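Local structure of FEZ-1 protein (Fluoribacter gormanii, 5WCK) at residues P7-G15 with Y225-F236; H144-G152 with T188-S199. The protein is a zinc-dependent metallo-beta-lactamase of subclass B3 that probably hydrolyses the amide bond of beta-lactam antibiotics. The protein carries 2 engineered substitutions. One frame throughout, in Å; residues are numbered along the deposited sequence. Where two conformers were deposited one is given.

Interaction 1. Residues P7-G15 with Y225-F236; sequences PFPPFRIAG and YVLLSKGQNNPF. Engineered in segment 225-236: Ser229 (natural residue Gln).
Phe8 drives the edge of its ring against one face of Tyr225 in a T-shaped pair, the planes 72° apart and Phe8 CE2 3.8 Å from Tyr225 CG. Pro9 reaches the outer end of the same tyrosine, its CG lying 3.4 Å from Tyr225 OH, and a water joins that hydroxyl to the carbonyl of Pro10. Phe11 meets Tyr225 at a slant, neither stacked nor edge-on, with CD1 of Phe11 3.5 Å from CD1 of Tyr225. With chi1 at 63°, the Phe11 ring sits between its own backbone N and carbonyl carbon; its outer atoms CE2 and CZ reach Phe236, whose ring is nearly parallel but slid so far that overlap is slight, while Leu228 CD2 approaches Phe11 CD2 to 3.6 Å. The cluster of Phe8, Phe11, Tyr225 and Phe236 joins strand 11-14, an outermost strand of the seven-stranded sheet of the metallo-beta-lactamase fold, and the residues before it to helix 221-229 and the loop after it, where Gly231, at positive phi, forms a Schellman motif. Beyond the rings the contact turns polar. Asn234 ND2 donates to Ile13 O over 2.8 Å, within the carbonyl plane, and also bonds Asp162; its OD1 accepts from Phe236 N in an Asx turn, which fixes the rotation of the amide.

Interaction 2. Residues H144-G152 with T188-S199; sequences HLTPGHTRG and TYPKIAEDYKHS. With ZN (zinc ion), chain D.
The ring of Tyr189 is held between two layers: Arg151 CG stands over the centre of one face, 4.1 Å from the ring centroid in a CH-pi contact, and Ile192 CA covers the other. At its edge the hydroxyl donates to the anti lone pair of Asp195 OD2, with Tyr189 OH and Asp195 OD2 2.6 Å apart. Farther along, the Arg151 guanidinium turns one face to Tyr189 CG, its plane 40° from that of the ring; its NH2 donates to Thr188 O over 2.8 Å, from above the carbonyl plane. The extended chain of Arg151 carries this group back along the tyrosine. A second ring, Tyr196, takes Gly148 on one face, where its CA and C lie over the ring, Gly148 CA 3.7 Å from the centroid. The Tyr196 hydroxyl bonds Gly176 O, the same carbonyl that receives His149 ND1. That bond probably helps to orient the imidazole, whose NE2 binds zinc at 2.1 Å. His149, on the loop after strand 139-145, thereby completes with His71 and His73 the three-histidine zinc site of the metallo-beta-lactamase fold, a water being a further ligand. Pro147 lies across Asp195, with CG of Pro147 3.6 Å from CB of Asp195. Segment 144-152 runs from the end of strand 139-145 over helix 192-204, whose outer side packs on helix 239-262, while Arg151 and Leu145 touch helix 95-103.

Overall arrangement
The two interactions lie on opposite sides of the chain's centre, their own centres 32 Å apart and their nearest atoms about 16 Å apart, so neither touches the other. Interaction 1 joins an early strand to a late helix, and the sequence between its segments includes all of interaction 2, which closes a much shorter loop of 35 residues. Their relation to the active site also differs. Interaction 2 supplies His149 to the zinc shared with His71 and His73, and that side chain is about 5 Å from the second zinc. Interaction 1 stays outside the metal shell: the side chain of Phe8 is about 12 Å from that of His215, a ligand of the second zinc.

Interaction 1. Residues P7-G15 with Y225-F236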
loop_
_atom_site.group_PDB
_atom_site.type_symbol
_atom_site.label_atom_id
_atom_site.label_comp_id
_atom_site.label_asym_id
_atom_site.label_seq_id
_atom_site.Cartn_x
_atom_site.Cartn_y
_atom_site.Cartn_z
ATOM N N PRO A 7 3.749 13.580 -11.451
ATOM C CA PRO A 7 2.670 14.054 -10.599
ATOM C C PRO A 7 1.295 13.622 -11.125
ATOM O O PRO A 7 1.087 13.368 -12.332
ATOM C CB PRO A 7 2.798 15.583 -10.577
ATOM C CG PRO A 7 3.784 15.929 -11.666
ATOM C CD PRO A 7 4.580 14.686 -11.977
ATOM N N PHE A 8 0.357 13.523 -10.187
ATOM C CA PHE A 8 -0.995 13.150 -10.506
ATOM C C PHE A 8 -1.913 14.068 -9.725
ATOM O O PHE A 8 -1.615 14.396 -8.586
ATOM C CB PHE A 8 -1.279 11.683 -10.153
ATOM C CG PHE A 8 -2.498 11.118 -10.828
ATOM C CD1 PHE A 8 -2.415 10.565 -12.100
ATOM C CD2 PHE A 8 -3.754 11.217 -10.256
ATOM C CE1 PHE A 8 -3.541 10.092 -12.747
ATOM C CE2 PHE A 8 -4.882 10.765 -10.914
ATOM C CZ PHE A 8 -4.775 10.171 -12.149
ATOM N N PRO A 9 -3.032 14.538 -10.294
ATOM C CA PRO A 9 -3.918 15.438 -9.552
ATOM C C PRO A 9 -4.552 14.727 -8.373
ATOM O O PRO A 9 -5.093 13.628 -8.533
ATOM C CB PRO A 9 -5.014 15.833 -10.552
ATOM C CG PRO A 9 -4.909 14.833 -11.671
ATOM C CD PRO A 9 -3.497 14.305 -11.667
ATOM N N PRO A 10 -4.517 15.314 -7.158
ATOM C CA PRO A 10 -5.147 14.675 -6.005
ATOM C C PRO A 10 -6.672 14.787 -6.103
ATOM O O PRO A 10 -7.198 15.714 -6.752
ATOM C CB PRO A 10 -4.562 15.461 -4.827
ATOM C CG PRO A 10 -4.346 16.862 -5.394
ATOM C CD PRO A 10 -3.898 16.609 -6.821
ATOM N N PHE A 11 -7.398 13.865 -5.462
ATOM C CA PHE A 11 -8.840 13.844 -5.560
ATOM C C PHE A 11 -9.423 13.022 -4.412
ATOM O O PHE A 11 -8.700 12.245 -3.790
ATOM C CB PHE A 11 -9.319 13.304 -6.916
ATOM C CG PHE A 11 -8.939 11.875 -7.195
ATOM C CD1 PHE A 11 -7.689 11.578 -7.711
ATOM C CD2 PHE A 11 -9.824 10.844 -6.926
ATOM C CE1 PHE A 11 -7.343 10.261 -7.962
ATOM C CE2 PHE A 11 -9.473 9.531 -7.168
ATOM C CZ PHE A 11 -8.232 9.251 -7.676
ATOM N N ARG A 12 -10.705 13.238 -4.147
ATOM C CA ARG A 12 -11.449 12.425 -3.207
ATOM C C ARG A 12 -11.903 11.129 -3.887
ATOM O O ARG A 12 -12.599 11.152 -4.906
ATOM C CB ARG A 12 -12.639 13.209 -2.647
ATOM C CG ARG A 12 -13.296 12.562 -1.445
ATOM C CD ARG A 12 -14.168 13.541 -0.680
ATOM N NE ARG A 12 -15.361 13.800 -1.456
ATOM C CZ ARG A 12 -16.426 13.012 -1.467
ATOM N NH1 ARG A 12 -16.467 11.956 -0.672
ATOM N NH2 ARG A 12 -17.452 13.279 -2.262
ATOM N N ILE A 13 -11.558 9.981 -3.281
ATOM C CA ILE A 13 -11.956 8.678 -3.799
ATOM C C ILE A 13 -13.399 8.384 -3.371
ATOM O O ILE A 13 -14.258 8.109 -4.173
ATOM C CB ILE A 13 -10.986 7.576 -3.332
ATOM C CG1 ILE A 13 -9.564 7.797 -3.861
ATOM C CG2 ILE A 13 -11.528 6.197 -3.706
ATOM C CD1 ILE A 13 -8.459 7.006 -3.165
ATOM N N ALA A 14 -13.656 8.456 -2.068
ATOM C CA ALA A 14 -14.972 8.152 -1.474
ATOM C C ALA A 14 -14.897 8.531 -0.000
ATOM O O ALA A 14 -13.840 8.440 0.593
ATOM C CB ALA A 14 -15.294 6.685 -1.618
ATOM N N GLY A 15 -16.025 8.950 0.579
ATOM C CA GLY A 15 -16.037 9.310 2.002
ATOM C C GLY A 15 -14.906 10.276 2.329
ATOM O O GLY A 15 -14.725 11.297 1.651
ATOM N N TYR A 225 -9.916 7.751 -13.073
ATOM C CA TYR A 225 -9.862 9.192 -12.792
ATOM C C TYR A 225 -10.523 9.965 -13.938
ATOM O O TYR A 225 -11.266 10.889 -13.682
ATOM C CB TYR A 225 -8.439 9.706 -12.583
ATOM C CG TYR A 225 -8.377 11.185 -12.303
ATOM C CD1 TYR A 225 -8.722 11.691 -11.068
ATOM C CD2 TYR A 225 -8.052 12.086 -13.308
ATOM C CE1 TYR A 225 -8.698 13.055 -10.805
ATOM C CE2 TYR A 225 -8.005 13.442 -13.056
ATOM C CZ TYR A 225 -8.334 13.933 -11.809
ATOM O OH TYR A 225 -8.290 15.283 -11.580
ATOM N N VAL A 226 -10.247 9.567 -15.184
ATOM C CA VAL A 226 -10.910 10.173 -16.327
ATOM C C VAL A 226 -12.430 10.035 -16.189
ATOM O O VAL A 226 -13.151 11.010 -16.421
ATOM C CB VAL A 226 -10.396 9.595 -17.650
ATOM C CG1 VAL A 226 -11.267 10.033 -18.823
ATOM C CG2 VAL A 226 -8.952 9.994 -17.886
ATOM N N LEU A 227 -12.937 8.848 -15.812
ATOM C CA LEU A 227 -14.386 8.665 -15.624
ATOM C C LEU A 227 -14.896 9.580 -14.501
ATOM O O LEU A 227 -16.002 10.098 -14.576
ATOM C CB LEU A 227 -14.696 7.198 -15.315
ATOM C CG LEU A 227 -14.463 6.218 -16.462
ATOM C CD1 LEU A 227 -14.716 4.798 -16.000
ATOM C CD2 LEU A 227 -15.336 6.522 -17.665
ATOM N N LEU A 228 -14.124 9.706 -13.419
ATOM C CA LEU A 228 -14.540 10.540 -12.303
ATOM C C LEU A 228 -14.632 12.008 -12.735
ATOM O O LEU A 228 -15.611 12.691 -12.365
ATOM C CB LEU A 228 -13.535 10.387 -11.169
ATOM C CG LEU A 228 -13.871 11.212 -9.931
ATOM C CD1 LEU A 228 -15.138 10.692 -9.268
ATOM C CD2 LEU A 228 -12.696 11.201 -8.983
ATOM N N SER A 229 -13.641 12.485 -13.498
ATOM C CA SER A 229 -13.639 13.874 -14.001
ATOM C C SER A 229 -14.862 14.103 -14.900
ATOM O O SER A 229 -15.415 15.223 -14.913
ATOM C CB SER A 229 -12.366 14.210 -14.730
ATOM O OG SER A 229 -11.265 14.222 -13.834
ATOM N N LYS A 230 -15.299 13.060 -15.620
ATOM C CA LYS A 230 -16.481 13.143 -16.493
ATOM C C LYS A 230 -17.791 13.110 -15.682
ATOM O O LYS A 230 -18.856 13.271 -16.259
ATOM C CB LYS A 230 -16.459 12.036 -17.555
ATOM C CG LYS A 230 -15.336 12.197 -18.567
ATOM C CD LYS A 230 -15.384 11.279 -19.774
ATOM C CE LYS A 230 -15.836 9.862 -19.510
ATOM N NZ LYS A 230 -15.937 9.101 -20.779
ATOM N N GLY A 231 -17.720 12.860 -14.367
ATOM C CA GLY A 231 -18.884 12.885 -13.475
ATOM C C GLY A 231 -19.549 11.533 -13.280
ATOM O O GLY A 231 -20.667 11.464 -12.782
ATOM N N GLN A 232 -18.856 10.456 -13.647
ATOM C CA GLN A 232 -19.467 9.121 -13.496
ATOM C C GLN A 232 -19.611 8.762 -12.005
ATOM O O GLN A 232 -18.832 9.317 -11.238
ATOM C CB GLN A 232 -18.640 8.122 -14.313
ATOM C CG GLN A 232 -18.709 6.706 -13.818
ATOM C CD GLN A 232 -18.445 5.670 -14.864
ATOM O OE1 GLN A 232 -18.524 5.920 -16.048
ATOM N NE2 GLN A 232 -18.213 4.466 -14.387
ATOM N N ASN A 233 -20.685 8.009 -11.682
ATOM C CA ASN A 233 -20.981 7.405 -10.354
ATOM C C ASN A 233 -19.796 6.518 -10.104
ATOM O O ASN A 233 -19.542 5.652 -10.899
ATOM C CB ASN A 233 -22.135 6.412 -10.313
ATOM N N ASN A 234 -19.337 6.686 -8.909
ATOM C CA ASN A 234 -17.997 6.362 -8.432
ATOM C C ASN A 234 -17.340 5.244 -9.216
ATOM O O ASN A 234 -17.637 4.150 -8.978
ATOM C CB ASN A 234 -18.037 6.181 -6.930
ATOM C CG ASN A 234 -16.666 6.474 -6.401
ATOM O OD1 ASN A 234 -15.717 6.348 -7.142
ATOM N ND2 ASN A 234 -16.592 6.858 -5.148
ATOM N N PRO A 235 -16.465 5.576 -10.171
ATOM C CA PRO A 235 -15.756 4.535 -10.901
ATOM C C PRO A 235 -14.736 3.740 -10.066
ATOM O O PRO A 235 -14.298 2.679 -10.529
ATOM C CB PRO A 235 -15.009 5.288 -12.007
ATOM C CG PRO A 235 -14.906 6.703 -11.499
ATOM C CD PRO A 235 -16.139 6.924 -10.656
ATOM N N PHE A 236 -14.440 4.219 -8.845
ATOM C CA PHE A 236 -13.527 3.493 -7.969
ATOM C C PHE A 236 -14.295 2.395 -7.225
ATOM O O PHE A 236 -13.675 1.550 -6.618
ATOM C CB PHE A 236 -12.769 4.445 -7.047
ATOM C CG PHE A 236 -11.779 5.273 -7.823
ATOM C CD1 PHE A 236 -10.545 4.755 -8.162
ATOM C CD2 PHE A 236 -12.143 6.507 -8.342
ATOM C CE1 PHE A 236 -9.660 5.472 -8.955
ATOM C CE2 PHE A 236 -11.256 7.230 -9.119
ATOM C CZ PHE A 236 -10.028 6.707 -9.440
HETATM O O HOH W 1 -8.716 16.302 -9.049
#

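Interaction 2. Residues H144-G152 with T188-S199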
loop_
_atom_site.group_PDB
_atom_site.type_symbol
_atom_site.label_atom_id
_atom_site.label_comp_id
_atom_site.label_asym_id
_atom_site.label_seq_id
_atom_site.Cartn_x
_atom_site.Cartn_y
_atom_site.Cartn_z
ATOM N N HIS A 144 -4.460 -5.999 7.431
ATOM C CA HIS A 144 -4.509 -7.420 7.131
ATOM C C HIS A 144 -3.138 -7.867 6.646
ATOM O O HIS A 144 -2.625 -7.333 5.668
ATOM C CB HIS A 144 -5.566 -7.767 6.084
ATOM C CG HIS A 144 -6.937 -7.333 6.461
ATOM N ND1 HIS A 144 -7.840 -8.166 7.084
ATOM C CD2 HIS A 144 -7.543 -6.131 6.327
ATOM C CE1 HIS A 144 -8.975 -7.498 7.261
ATOM N NE2 HIS A 144 -8.812 -6.265 6.817
ATOM N N LEU A 145 -2.567 -8.857 7.331
ATOM C CA LEU A 145 -1.316 -9.435 6.891
ATOM C C LEU A 145 -1.590 -10.300 5.654
ATOM O O LEU A 145 -2.286 -11.330 5.737
ATOM C CB LEU A 145 -0.701 -10.239 8.039
ATOM C CG LEU A 145 0.634 -10.918 7.762
ATOM C CD1 LEU A 145 1.698 -9.949 7.340
ATOM C CD2 LEU A 145 1.085 -11.693 8.988
ATOM N N THR A 146 -1.014 -9.876 4.531
ATOM C CA THR A 146 -1.078 -10.599 3.279
ATOM C C THR A 146 0.348 -10.781 2.793
ATOM O O THR A 146 0.818 -10.063 1.911
ATOM C CB THR A 146 -1.960 -9.863 2.263
ATOM O OG1 THR A 146 -1.493 -8.532 2.032
ATOM C CG2 THR A 146 -3.397 -9.838 2.739
ATOM N N PRO A 147 1.085 -11.719 3.420
ATOM C CA PRO A 147 2.520 -11.833 3.196
ATOM C C PRO A 147 2.890 -12.583 1.919
ATOM O O PRO A 147 2.045 -13.183 1.246
ATOM C CB PRO A 147 2.958 -12.611 4.439
ATOM C CG PRO A 147 1.806 -13.551 4.693
ATOM C CD PRO A 147 0.578 -12.740 4.349
ATOM N N GLY A 148 4.179 -12.509 1.607
ATOM C CA GLY A 148 4.777 -13.155 0.438
ATOM C C GLY A 148 5.638 -12.174 -0.335
ATOM O O GLY A 148 6.869 -12.331 -0.425
ATOM N N HIS A 149 4.997 -11.114 -0.852
ATOM C CA HIS A 149 5.703 -10.043 -1.549
ATOM C C HIS A 149 6.756 -9.412 -0.631
ATOM O O HIS A 149 7.874 -9.120 -1.070
ATOM C CB HIS A 149 4.714 -9.028 -2.141
ATOM C CG HIS A 149 5.404 -7.953 -2.897
ATOM N ND1 HIS A 149 5.807 -8.102 -4.212
ATOM C CD2 HIS A 149 5.814 -6.732 -2.495
ATOM C CE1 HIS A 149 6.434 -6.984 -4.592
ATOM N NE2 HIS A 149 6.450 -6.127 -3.552
ATOM N N THR A 150 6.351 -9.129 0.608
ATOM C CA THR A 150 7.259 -8.916 1.725
ATOM C C THR A 150 6.731 -9.734 2.892
ATOM O O THR A 150 5.612 -10.242 2.868
ATOM C CB THR A 150 7.400 -7.442 2.138
ATOM O OG1 THR A 150 6.176 -7.035 2.752
ATOM C CG2 THR A 150 7.779 -6.529 1.000
ATOM N N ARG A 151 7.573 -9.920 3.908
ATOM C CA ARG A 151 7.170 -10.753 5.041
ATOM C C ARG A 151 5.950 -10.150 5.744
ATOM O O ARG A 151 5.126 -10.892 6.285
ATOM C CB ARG A 151 8.311 -10.828 6.055
ATOM C CG ARG A 151 9.581 -11.477 5.539
ATOM C CD ARG A 151 10.644 -11.389 6.617
ATOM N NE ARG A 151 11.923 -11.994 6.284
ATOM C CZ ARG A 151 12.220 -13.280 6.385
ATOM N NH1 ARG A 151 11.291 -14.160 6.737
ATOM N NH2 ARG A 151 13.464 -13.673 6.103
ATOM N N GLY A 152 5.863 -8.810 5.758
ATOM C CA GLY A 152 4.813 -8.102 6.484
ATOM C C GLY A 152 3.888 -7.280 5.605
ATOM O O GLY A 152 3.238 -6.370 6.111
ATOM N N THR A 188 16.361 -17.801 2.856
ATOM C CA THR A 188 16.196 -16.763 3.874
ATOM C C THR A 188 14.749 -16.678 4.384
ATOM O O THR A 188 14.506 -16.234 5.500
ATOM C CB THR A 188 16.667 -15.409 3.338
ATOM O OG1 THR A 188 15.878 -15.100 2.183
ATOM C CG2 THR A 188 18.142 -15.415 2.980
ATOM N N TYR A 189 13.792 -17.064 3.533
ATOM C CA TYR A 189 12.345 -16.924 3.796
ATOM C C TYR A 189 11.651 -18.216 3.403
ATOM O O TYR A 189 10.946 -18.287 2.405
ATOM C CB TYR A 189 11.847 -15.708 3.018
ATOM C CG TYR A 189 10.406 -15.267 3.167
ATOM C CD1 TYR A 189 9.546 -15.750 4.145
ATOM C CD2 TYR A 189 9.912 -14.321 2.280
ATOM C CE1 TYR A 189 8.228 -15.318 4.232
ATOM C CE2 TYR A 189 8.616 -13.846 2.379
ATOM C CZ TYR A 189 7.754 -14.380 3.321
ATOM O OH TYR A 189 6.471 -13.900 3.401
ATOM N N PRO A 190 11.852 -19.316 4.157
ATOM C CA PRO A 190 11.339 -20.611 3.734
ATOM C C PRO A 190 9.823 -20.683 3.525
ATOM O O PRO A 190 9.360 -21.470 2.683
ATOM C CB PRO A 190 11.749 -21.552 4.879
ATOM C CG PRO A 190 12.936 -20.859 5.513
ATOM C CD PRO A 190 12.697 -19.381 5.364
ATOM N N LYS A 191 9.077 -19.867 4.270
ATOM C CA LYS A 191 7.597 -19.941 4.184
ATOM C C LYS A 191 7.050 -19.012 3.088
ATOM O O LYS A 191 5.829 -18.777 3.038
ATOM C CB LYS A 191 6.980 -19.583 5.535
ATOM C CG LYS A 191 7.249 -20.625 6.614
ATOM C CD LYS A 191 6.511 -20.407 7.902
ATOM C CE LYS A 191 6.750 -21.554 8.863
ATOM N NZ LYS A 191 6.070 -21.324 10.160
ATOM N N ILE A 192 7.910 -18.491 2.205
ATOM C CA ILE A 192 7.455 -17.524 1.191
ATOM C C ILE A 192 6.237 -18.068 0.423
ATOM O O ILE A 192 5.265 -17.322 0.270
ATOM C CB ILE A 192 8.592 -17.086 0.239
ATOM C CG1 ILE A 192 8.119 -15.996 -0.737
ATOM C CG2 ILE A 192 9.251 -18.261 -0.474
ATOM C CD1 ILE A 192 9.225 -15.381 -1.534
ATOM N N ALA A 193 6.298 -19.294 -0.107
ATOM C CA ALA A 193 5.183 -19.820 -0.929
ATOM C C ALA A 193 3.941 -20.062 -0.049
ATOM O O ALA A 193 2.815 -19.749 -0.450
ATOM C CB ALA A 193 5.597 -21.064 -1.687
ATOM N N GLU A 194 4.126 -20.561 1.177
ATOM C CA GLU A 194 2.993 -20.770 2.084
ATOM C C GLU A 194 2.313 -19.426 2.376
ATOM O O GLU A 194 1.077 -19.343 2.484
ATOM C CB GLU A 194 3.471 -21.445 3.366
ATOM C CG GLU A 194 4.059 -22.827 3.120
ATOM C CD GLU A 194 4.670 -23.439 4.371
ATOM O OE1 GLU A 194 3.993 -23.397 5.418
ATOM O OE2 GLU A 194 5.825 -23.928 4.307
ATOM N N ASP A 195 3.127 -18.374 2.496
ATOM C CA ASP A 195 2.649 -17.025 2.779
ATOM C C ASP A 195 1.810 -16.481 1.610
ATOM O O ASP A 195 0.709 -15.959 1.832
ATOM C CB ASP A 195 3.820 -16.107 3.148
ATOM C CG ASP A 195 4.202 -16.177 4.623
ATOM O OD1 ASP A 195 3.643 -17.031 5.373
ATOM O OD2 ASP A 195 5.063 -15.373 5.028
ATOM N N TYR A 196 2.317 -16.594 0.381
ATOM C CA TYR A 196 1.535 -16.181 -0.801
ATOM C C TYR A 196 0.201 -16.942 -0.834
ATOM O O TYR A 196 -0.850 -16.349 -1.164
ATOM C CB TYR A 196 2.304 -16.435 -2.101
ATOM C CG TYR A 196 3.270 -15.357 -2.527
ATOM C CD1 TYR A 196 2.826 -14.220 -3.179
ATOM C CD2 TYR A 196 4.639 -15.510 -2.385
ATOM C CE1 TYR A 196 3.702 -13.244 -3.642
ATOM C CE2 TYR A 196 5.531 -14.524 -2.792
ATOM C CZ TYR A 196 5.060 -13.396 -3.452
ATOM O OH TYR A 196 5.928 -12.435 -3.913
ATOM N N LYS A 197 0.241 -18.240 -0.534
ATOM C CA LYS A 197 -0.992 -19.055 -0.586
ATOM C C LYS A 197 -2.003 -18.566 0.446
ATOM O O LYS A 197 -3.199 -18.468 0.168
ATOM C CB LYS A 197 -0.654 -20.540 -0.429
ATOM C CG LYS A 197 0.117 -21.094 -1.613
ATOM C CD LYS A 197 0.688 -22.481 -1.398
ATOM C CE LYS A 197 1.681 -22.880 -2.467
ATOM N NZ LYS A 197 2.201 -24.250 -2.198
ATOM N N HIS A 198 -1.514 -18.220 1.633
ATOM C CA HIS A 198 -2.361 -17.651 2.663
ATOM C C HIS A 198 -2.960 -16.327 2.189
ATOM O O HIS A 198 -4.150 -16.078 2.374
ATOM C CB HIS A 198 -1.586 -17.470 3.973
ATOM C CG HIS A 198 -2.396 -16.820 5.031
ATOM N ND1 HIS A 198 -3.456 -17.468 5.648
ATOM C CD2 HIS A 198 -2.340 -15.582 5.556
ATOM C CE1 HIS A 198 -3.994 -16.644 6.535
ATOM N NE2 HIS A 198 -3.355 -15.489 6.485
ATOM N N SER A 199 -2.136 -15.470 1.573
ATOM C CA SER A 199 -2.615 -14.190 1.064
ATOM C C SER A 199 -3.740 -14.407 0.043
ATOM O O SER A 199 -4.715 -13.667 0.014
ATOM C CB SER A 199 -1.526 -13.388 0.456
ATOM O OG SER A 199 -0.639 -12.922 1.450
HETATM ZN ZN ZN D . 7.333 -4.254 -3.381
HETATM O O HOH W 2 -3.615 -12.772 7.443
HETATM O O HOH W 3 5.698 -13.547 6.993
HETATM O O HOH W 4 7.389 -2.749 -4.650
#